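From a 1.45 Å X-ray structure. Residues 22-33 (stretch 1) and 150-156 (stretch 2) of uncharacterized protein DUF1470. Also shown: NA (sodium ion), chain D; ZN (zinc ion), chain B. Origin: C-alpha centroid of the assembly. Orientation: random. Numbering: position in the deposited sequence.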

# COMPACT_ATOMS: atom_id res chain seq x y z
N ALA A 22 14.71 2.61 -21.13
CA ALA A 22 14.06 3.06 -22.34
C ALA A 22 14.21 4.53 -22.64
O ALA A 22 14.08 4.95 -23.80
CB ALA A 22 12.56 2.68 -22.33
N THR A 23 14.46 5.36 -21.62
CA THR A 23 14.43 6.82 -21.84
C THR A 23 15.73 7.27 -22.48
O THR A 23 16.80 7.03 -21.94
CB THR A 23 14.27 7.56 -20.53
OG1 THR A 23 13.07 7.09 -19.90
CG2 THR A 23 14.13 9.04 -20.78
N PRO A 24 15.69 7.92 -23.66
CA PRO A 24 16.93 8.42 -24.25
C PRO A 24 17.58 9.47 -23.38
O PRO A 24 16.90 10.13 -22.61
CB PRO A 24 16.45 9.06 -25.56
CG PRO A 24 15.12 8.48 -25.83
CD PRO A 24 14.51 8.20 -24.50
N GLY A 25 18.89 9.62 -23.44
CA GLY A 25 19.58 10.65 -22.69
C GLY A 25 21.04 10.27 -22.65
O GLY A 25 21.68 10.09 -23.68
N SER A 26 21.54 10.11 -21.45
CA SER A 26 22.90 9.59 -21.26
C SER A 26 22.89 8.65 -20.06
O SER A 26 22.06 8.78 -19.15
CB SER A 26 23.94 10.71 -21.09
OG SER A 26 23.68 11.53 -19.98
N ARG A 27 23.85 7.73 -20.06
CA ARG A 27 23.96 6.71 -19.03
C ARG A 27 25.42 6.46 -18.71
O ARG A 27 26.21 6.11 -19.58
CB ARG A 27 23.29 5.43 -19.51
CG ARG A 27 23.48 4.26 -18.54
CD ARG A 27 22.81 3.01 -19.07
NE ARG A 27 23.00 1.83 -18.21
CZ ARG A 27 24.08 1.07 -18.18
NH1 ARG A 27 25.14 1.31 -18.94
NH2 ARG A 27 24.09 0.02 -17.36
N ARG A 28 25.82 6.74 -17.48
CA ARG A 28 27.17 6.41 -17.02
C ARG A 28 28.26 7.00 -17.90
O ARG A 28 29.29 6.37 -18.10
CB ARG A 28 27.28 4.88 -16.88
CG ARG A 28 26.30 4.32 -15.84
CD ARG A 28 26.44 2.83 -15.70
NE ARG A 28 25.45 2.29 -14.80
CZ ARG A 28 25.45 1.04 -14.34
NH1 ARG A 28 26.44 0.20 -14.69
NH2 ARG A 28 24.49 0.64 -13.52
N GLY A 29 28.04 8.22 -18.37
CA GLY A 29 29.04 8.99 -19.10
C GLY A 29 28.96 8.93 -20.61
O GLY A 29 29.73 9.60 -21.29
N THR A 30 28.02 8.14 -21.13
CA THR A 30 27.87 7.85 -22.56
C THR A 30 26.44 8.19 -23.03
O THR A 30 25.48 7.88 -22.34
CB THR A 30 28.13 6.30 -22.78
OG1 THR A 30 29.44 6.00 -22.27
CG2 THR A 30 28.05 5.91 -24.30
N PRO A 31 26.29 8.81 -24.21
CA PRO A 31 24.95 8.96 -24.78
C PRO A 31 24.21 7.64 -24.84
O PRO A 31 24.80 6.60 -25.18
CB PRO A 31 25.18 9.57 -26.16
CG PRO A 31 26.52 10.11 -26.12
CD PRO A 31 27.33 9.39 -25.09
N HIS A 32 22.93 7.71 -24.48
CA HIS A 32 22.06 6.55 -24.37
C HIS A 32 20.87 6.66 -25.34
O HIS A 32 20.04 7.54 -25.21
CB HIS A 32 21.55 6.46 -22.94
CG HIS A 32 20.80 5.21 -22.63
ND1 HIS A 32 21.41 3.99 -22.52
CD2 HIS A 32 19.47 5.00 -22.45
CE1 HIS A 32 20.49 3.07 -22.24
NE2 HIS A 32 19.30 3.65 -22.21
N THR A 33 20.77 5.72 -26.27
CA THR A 33 19.74 5.80 -27.30
C THR A 33 18.34 5.58 -26.73
O THR A 33 17.33 6.18 -27.19
CB THR A 33 20.04 4.77 -28.38
OG1 THR A 33 21.25 5.14 -29.02
CG2 THR A 33 18.91 4.70 -29.39
N ALA A 150 26.31 12.76 -12.13
CA ALA A 150 27.54 12.55 -12.88
C ALA A 150 27.45 13.20 -14.25
O ALA A 150 26.36 13.40 -14.80
CB ALA A 150 27.84 11.02 -13.02
N HIS A 151 28.60 13.50 -14.81
CA HIS A 151 28.69 14.04 -16.16
C HIS A 151 28.16 13.05 -17.17
O HIS A 151 28.51 11.83 -17.18
CB HIS A 151 30.15 14.39 -16.46
CG HIS A 151 30.41 14.86 -17.87
ND1 HIS A 151 30.02 16.11 -18.31
CD2 HIS A 151 31.05 14.27 -18.92
CE1 HIS A 151 30.43 16.26 -19.56
NE2 HIS A 151 31.05 15.17 -19.96
N ARG A 152 27.32 13.54 -18.09
CA ARG A 152 26.69 12.69 -19.09
C ARG A 152 26.07 11.43 -18.47
O ARG A 152 26.24 10.29 -18.93
CB ARG A 152 27.63 12.37 -20.25
CG ARG A 152 27.88 13.54 -21.12
CD ARG A 152 28.72 13.18 -22.32
NE ARG A 152 28.91 14.36 -23.13
CZ ARG A 152 29.53 14.39 -24.29
NH1 ARG A 152 30.06 13.29 -24.80
NH2 ARG A 152 29.60 15.54 -24.94
N CYS A 153 25.30 11.68 -17.41
CA CYS A 153 24.36 10.67 -16.94
C CYS A 153 23.11 11.34 -16.48
O CYS A 153 23.18 12.16 -15.55
CB CYS A 153 24.94 9.86 -15.82
SG CYS A 153 23.89 8.43 -15.39
N ASP A 154 21.98 11.05 -17.11
CA ASP A 154 20.68 11.52 -16.59
C ASP A 154 19.74 10.40 -16.19
O ASP A 154 18.52 10.56 -16.18
CB ASP A 154 20.03 12.51 -17.53
CG ASP A 154 19.52 11.91 -18.80
OD1 ASP A 154 19.83 10.77 -19.14
OD2 ASP A 154 18.77 12.63 -19.48
N ARG A 155 20.33 9.30 -15.79
CA ARG A 155 19.54 8.22 -15.24
C ARG A 155 18.93 8.65 -13.91
O ARG A 155 19.46 9.47 -13.17
CB ARG A 155 20.37 6.96 -15.06
CG ARG A 155 20.98 6.39 -16.32
CD ARG A 155 20.01 6.08 -17.42
NE ARG A 155 19.74 7.21 -18.27
CZ ARG A 155 18.82 7.23 -19.24
NH1 ARG A 155 18.07 6.17 -19.51
NH2 ARG A 155 18.64 8.32 -19.99
N VAL A 156 17.79 8.04 -13.62
CA VAL A 156 17.02 8.34 -12.41
C VAL A 156 17.36 7.34 -11.30
O VAL A 156 17.83 6.23 -11.53
CB VAL A 156 15.49 8.36 -12.66
CG1 VAL A 156 15.13 9.39 -13.72
CG2 VAL A 156 14.93 7.00 -12.99
NA NA D . 24.06 14.10 -14.72
ZN ZN B . 24.64 7.94 -13.24
O HOH W 1 16.54 11.62 -20.23
O HOH W 2 30.58 10.62 -23.78
O HOH W 3 24.31 14.71 -17.01
O HOH W 4 21.79 15.31 -15.69
O HOH W 5 24.80 16.19 -14.01

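Residues 25–32 of stretch 1 form a β-hairpin, closed by a type I' turn from Arg27 to Thr30. Its own strands pair through Gly25–His32 and Arg27–Thr30 backbone hydrogen bonds. Stretch 2 lies against it as an irregular loop, and the contact buries 502 Å², both sides summed.

Arg155 contributes the most buried area. Its folded side chain (m, m, p) brings the guanidinium to the backbone of stretch 1. Arg155 NH1 and Arg155 NH2 both donate to Thr23 O, at 2.9 and 3.0 Å, and Arg155 NE donates to Ser26 O at 2.9 Å. His32 CD2 lies over one guanidinium face, 3.5 Å from Arg155 NH1.

Asp154 OD1 accepts from Ser26 N at 2.9 Å and forms a salt bridge with Arg155 NH2, also at 2.9 Å. Asp154 N donates to Ser26 O at 3.1 Å, so that carbonyl serves two donors. Gly25 fits here because a CB would clash with Asp154 OD1 and Arg155 NH2. A water donates to both Pro24 O and Asp154 OD2.

At the turn, Arg28 N donates to Cys153 SG at 3.3 Å. Cys153 SG also binds ZN at 2.3 Å, so one sulfur takes the Arg28 N hydrogen bond and holds the metal. Gly29 N donates to Arg152 O at 2.8 Å. Gly29 also suits backbone angles that would jam a CB against the preceding carbonyl.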